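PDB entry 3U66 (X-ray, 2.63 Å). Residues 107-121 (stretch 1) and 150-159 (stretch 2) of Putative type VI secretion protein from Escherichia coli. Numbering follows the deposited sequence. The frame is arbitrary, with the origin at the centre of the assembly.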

# COMPACT_ATOMS: atom_id res chain seq x y z
N LEU A 107 3.84 7.55 3.02
CA LEU A 107 4.16 6.11 2.97
C LEU A 107 5.49 5.90 2.22
O LEU A 107 6.27 5.04 2.59
CB LEU A 107 3.02 5.27 2.36
CG LEU A 107 3.25 3.76 2.19
CD1 LEU A 107 3.50 3.05 3.54
CD2 LEU A 107 2.10 3.12 1.46
N TRP A 108 5.75 6.73 1.19
CA TRP A 108 7.01 6.73 0.44
C TRP A 108 8.15 7.17 1.35
O TRP A 108 9.23 6.60 1.29
CB TRP A 108 6.92 7.65 -0.80
CG TRP A 108 6.29 6.97 -1.97
CD1 TRP A 108 5.07 7.24 -2.51
CD2 TRP A 108 6.79 5.83 -2.67
NE1 TRP A 108 4.80 6.36 -3.53
CE2 TRP A 108 5.84 5.48 -3.65
CE3 TRP A 108 7.96 5.06 -2.57
CZ2 TRP A 108 6.01 4.39 -4.51
CZ3 TRP A 108 8.15 4.01 -3.45
CH2 TRP A 108 7.18 3.69 -4.41
N GLU A 109 7.88 8.17 2.21
CA GLU A 109 8.80 8.72 3.21
C GLU A 109 9.12 7.60 4.22
O GLU A 109 10.28 7.43 4.62
CB GLU A 109 8.11 9.90 3.91
CG GLU A 109 9.03 10.90 4.59
CD GLU A 109 8.34 12.08 5.26
OE1 GLU A 109 7.08 12.11 5.29
OE2 GLU A 109 9.06 12.97 5.76
N ARG A 110 8.09 6.79 4.56
CA ARG A 110 8.15 5.67 5.48
C ARG A 110 8.91 4.48 4.91
O ARG A 110 9.57 3.78 5.66
CB ARG A 110 6.72 5.27 5.89
CG ARG A 110 6.62 4.19 6.94
CD ARG A 110 6.52 4.69 8.37
NE ARG A 110 5.35 5.54 8.58
CZ ARG A 110 4.24 5.21 9.24
NH1 ARG A 110 4.13 4.00 9.78
NH2 ARG A 110 3.25 6.07 9.36
N ILE A 111 8.82 4.23 3.59
CA ILE A 111 9.56 3.15 2.91
C ILE A 111 11.07 3.45 2.93
O ILE A 111 11.87 2.55 3.22
CB ILE A 111 9.01 2.86 1.47
CG1 ILE A 111 7.61 2.21 1.53
CG2 ILE A 111 9.99 1.96 0.65
CD1 ILE A 111 6.76 2.33 0.26
N ARG A 112 11.44 4.72 2.70
CA ARG A 112 12.82 5.21 2.68
C ARG A 112 13.50 5.10 4.04
O ARG A 112 14.66 4.69 4.08
CB ARG A 112 12.90 6.64 2.14
CG ARG A 112 12.37 6.78 0.71
CD ARG A 112 13.25 7.63 -0.18
NE ARG A 112 13.77 8.83 0.48
CZ ARG A 112 13.13 9.99 0.54
NH1 ARG A 112 11.94 10.13 -0.02
NH2 ARG A 112 13.69 11.02 1.15
N GLU A 113 12.80 5.44 5.14
CA GLU A 113 13.38 5.33 6.48
C GLU A 113 13.55 3.88 6.94
O GLU A 113 14.39 3.60 7.80
CB GLU A 113 12.75 6.26 7.53
CG GLU A 113 11.23 6.32 7.53
CD GLU A 113 10.68 7.70 7.87
OE1 GLU A 113 11.13 8.69 7.25
OE2 GLU A 113 9.77 7.77 8.72
N GLN A 114 12.80 2.96 6.31
CA GLN A 114 12.92 1.52 6.55
C GLN A 114 14.17 1.01 5.84
O GLN A 114 14.86 0.13 6.35
CB GLN A 114 11.67 0.76 6.05
CG GLN A 114 10.47 0.83 7.00
CD GLN A 114 10.69 0.10 8.31
OE1 GLN A 114 11.03 -1.09 8.36
NE2 GLN A 114 10.50 0.80 9.41
N LEU A 115 14.48 1.60 4.66
CA LEU A 115 15.67 1.27 3.87
C LEU A 115 16.97 1.78 4.50
O LEU A 115 18.03 1.22 4.24
CB LEU A 115 15.54 1.76 2.41
CG LEU A 115 14.53 1.02 1.52
CD1 LEU A 115 14.49 1.63 0.15
CD2 LEU A 115 14.85 -0.47 1.40
N LYS A 116 16.87 2.83 5.35
CA LYS A 116 18.01 3.40 6.08
C LYS A 116 18.44 2.48 7.26
O LYS A 116 19.52 2.69 7.83
CB LYS A 116 17.69 4.82 6.58
CG LYS A 116 17.72 5.88 5.49
CD LYS A 116 17.49 7.27 6.07
CE LYS A 116 17.62 8.36 5.03
NZ LYS A 116 16.41 8.45 4.17
N LEU A 117 17.61 1.49 7.62
CA LEU A 117 17.87 0.55 8.72
C LEU A 117 18.75 -0.62 8.27
O LEU A 117 18.51 -1.16 7.19
CB LEU A 117 16.56 0.00 9.31
CG LEU A 117 15.53 1.00 9.86
CD1 LEU A 117 14.21 0.32 10.10
CD2 LEU A 117 16.02 1.67 11.13
N PRO A 118 19.74 -1.06 9.08
CA PRO A 118 20.58 -2.20 8.66
C PRO A 118 19.84 -3.54 8.49
O PRO A 118 20.05 -4.23 7.49
CB PRO A 118 21.65 -2.27 9.75
CG PRO A 118 21.08 -1.57 10.91
CD PRO A 118 20.18 -0.52 10.39
N ALA A 119 18.95 -3.88 9.45
CA ALA A 119 18.17 -5.13 9.42
C ALA A 119 16.66 -4.88 9.65
O ALA A 119 16.14 -5.25 10.70
CB ALA A 119 18.72 -6.13 10.43
N PRO A 120 15.93 -4.25 8.68
CA PRO A 120 14.49 -4.03 8.89
C PRO A 120 13.72 -5.36 8.92
O PRO A 120 14.16 -6.33 8.29
CB PRO A 120 14.08 -3.17 7.68
CG PRO A 120 15.09 -3.45 6.65
CD PRO A 120 16.37 -3.74 7.36
N ASP A 121 12.58 -5.40 9.65
CA ASP A 121 11.75 -6.60 9.75
C ASP A 121 11.34 -7.06 8.34
O ASP A 121 10.72 -6.30 7.57
CB ASP A 121 10.52 -6.36 10.65
CG ASP A 121 9.76 -7.60 11.13
OD1 ASP A 121 9.95 -8.69 10.53
OD2 ASP A 121 8.95 -7.47 12.07
N ASP A 150 14.38 4.14 -8.24
CA ASP A 150 15.52 3.82 -7.39
C ASP A 150 15.10 3.24 -6.03
O ASP A 150 15.72 2.28 -5.56
CB ASP A 150 16.43 5.05 -7.24
CG ASP A 150 16.91 5.65 -8.56
OD1 ASP A 150 16.91 4.92 -9.59
OD2 ASP A 150 17.30 6.84 -8.56
N VAL A 151 14.04 3.80 -5.41
CA VAL A 151 13.47 3.35 -4.13
C VAL A 151 12.86 1.94 -4.30
O VAL A 151 13.07 1.08 -3.45
CB VAL A 151 12.45 4.37 -3.57
CG1 VAL A 151 11.74 3.83 -2.32
CG2 VAL A 151 13.12 5.70 -3.27
N ILE A 152 12.13 1.72 -5.42
CA ILE A 152 11.54 0.41 -5.76
C ILE A 152 12.65 -0.65 -5.89
O ILE A 152 12.58 -1.67 -5.20
CB ILE A 152 10.63 0.50 -7.01
CG1 ILE A 152 9.35 1.32 -6.71
CG2 ILE A 152 10.27 -0.90 -7.56
CD1 ILE A 152 8.51 1.75 -7.94
N ARG A 153 13.70 -0.37 -6.70
CA ARG A 153 14.85 -1.26 -6.92
C ARG A 153 15.57 -1.64 -5.62
O ARG A 153 15.87 -2.81 -5.41
CB ARG A 153 15.85 -0.64 -7.90
CG ARG A 153 15.50 -0.85 -9.36
CD ARG A 153 16.39 -0.00 -10.25
NE ARG A 153 15.64 1.03 -10.96
CZ ARG A 153 15.15 0.89 -12.19
NH1 ARG A 153 15.36 -0.23 -12.86
NH2 ARG A 153 14.48 1.88 -12.75
N ALA A 154 15.79 -0.65 -4.74
CA ALA A 154 16.46 -0.81 -3.45
C ALA A 154 15.66 -1.67 -2.49
O ALA A 154 16.25 -2.51 -1.80
CB ALA A 154 16.73 0.55 -2.83
N LEU A 155 14.33 -1.47 -2.45
CA LEU A 155 13.39 -2.21 -1.60
C LEU A 155 13.28 -3.64 -2.10
O LEU A 155 13.29 -4.58 -1.31
CB LEU A 155 12.02 -1.51 -1.60
CG LEU A 155 10.83 -2.24 -0.96
CD1 LEU A 155 10.91 -2.24 0.56
CD2 LEU A 155 9.53 -1.61 -1.40
N THR A 156 13.22 -3.79 -3.42
CA THR A 156 13.16 -5.05 -4.16
C THR A 156 14.40 -5.91 -3.87
O THR A 156 14.25 -7.12 -3.65
CB THR A 156 12.88 -4.72 -5.65
OG1 THR A 156 11.50 -4.94 -5.95
CG2 THR A 156 13.79 -5.43 -6.63
N ALA A 157 15.59 -5.28 -3.84
CA ALA A 157 16.89 -5.91 -3.62
C ALA A 157 17.06 -6.54 -2.24
O ALA A 157 17.84 -7.48 -2.08
CB ALA A 157 18.01 -4.91 -3.89
N ARG A 158 16.33 -6.01 -1.24
CA ARG A 158 16.43 -6.48 0.14
C ARG A 158 15.46 -7.57 0.55
O ARG A 158 15.54 -8.07 1.67
CB ARG A 158 16.46 -5.30 1.12
CG ARG A 158 17.87 -5.03 1.59
CD ARG A 158 18.13 -3.57 1.77
NE ARG A 158 17.87 -3.14 3.14
CZ ARG A 158 17.91 -1.88 3.54
NH1 ARG A 158 18.17 -0.91 2.66
NH2 ARG A 158 17.67 -1.56 4.80
N VAL A 159 14.58 -7.99 -0.38
CA VAL A 159 13.61 -9.06 -0.15
C VAL A 159 13.75 -10.16 -1.24
O VAL A 159 13.67 -9.84 -2.43
CB VAL A 159 12.15 -8.55 0.09
CG1 VAL A 159 11.63 -7.79 -1.12
CG2 VAL A 159 11.19 -9.67 0.47

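Helices that cross at a moderate angle commonly pack by setting a side chain of one into a hollow on the other, and the contact between helices 107-115 and 150-157 is a compact example. Their axes approach to 10.6 Å at an angle of 46°. The knob is Val 151, whose CA-to-CB bond points toward the opposing helix; the hole is formed by Trp 108, Ile 111, Arg 112 and Leu 115, residues brought together on one face by the helical repeat. The branched valine fills it with both methyls: Val 151 CG1 lies 3.8 Å from Trp 108 CZ3 and 3.9 Å from Ile 111 CG2, while Val 151 CG2 meets the aliphatic CD of Arg 112 at 3.6 Å. The indole offers its edge, which also reaches Ile 152, with CH2 of Trp 108 4.0 Å from CG1 of Ile 152.

Leu 115, one wall of the hole, also reaches across: its CA-to-CB bond points sideways, but the end of its side chain comes nearer. Leu 115 CD1 rests 3.9 Å from Ala 154 CB, and Leu 115 CD2 lies 3.8 Å from Leu 155 CA. The same CD2 covers one face of the Arg 158 guanidinium. That group closes the contact with polar bonds: Arg 158 NH1 and NH2 both donate to Leu 115 O, at 2.7 and 2.9 Å, so a single carbonyl receives a forked pair.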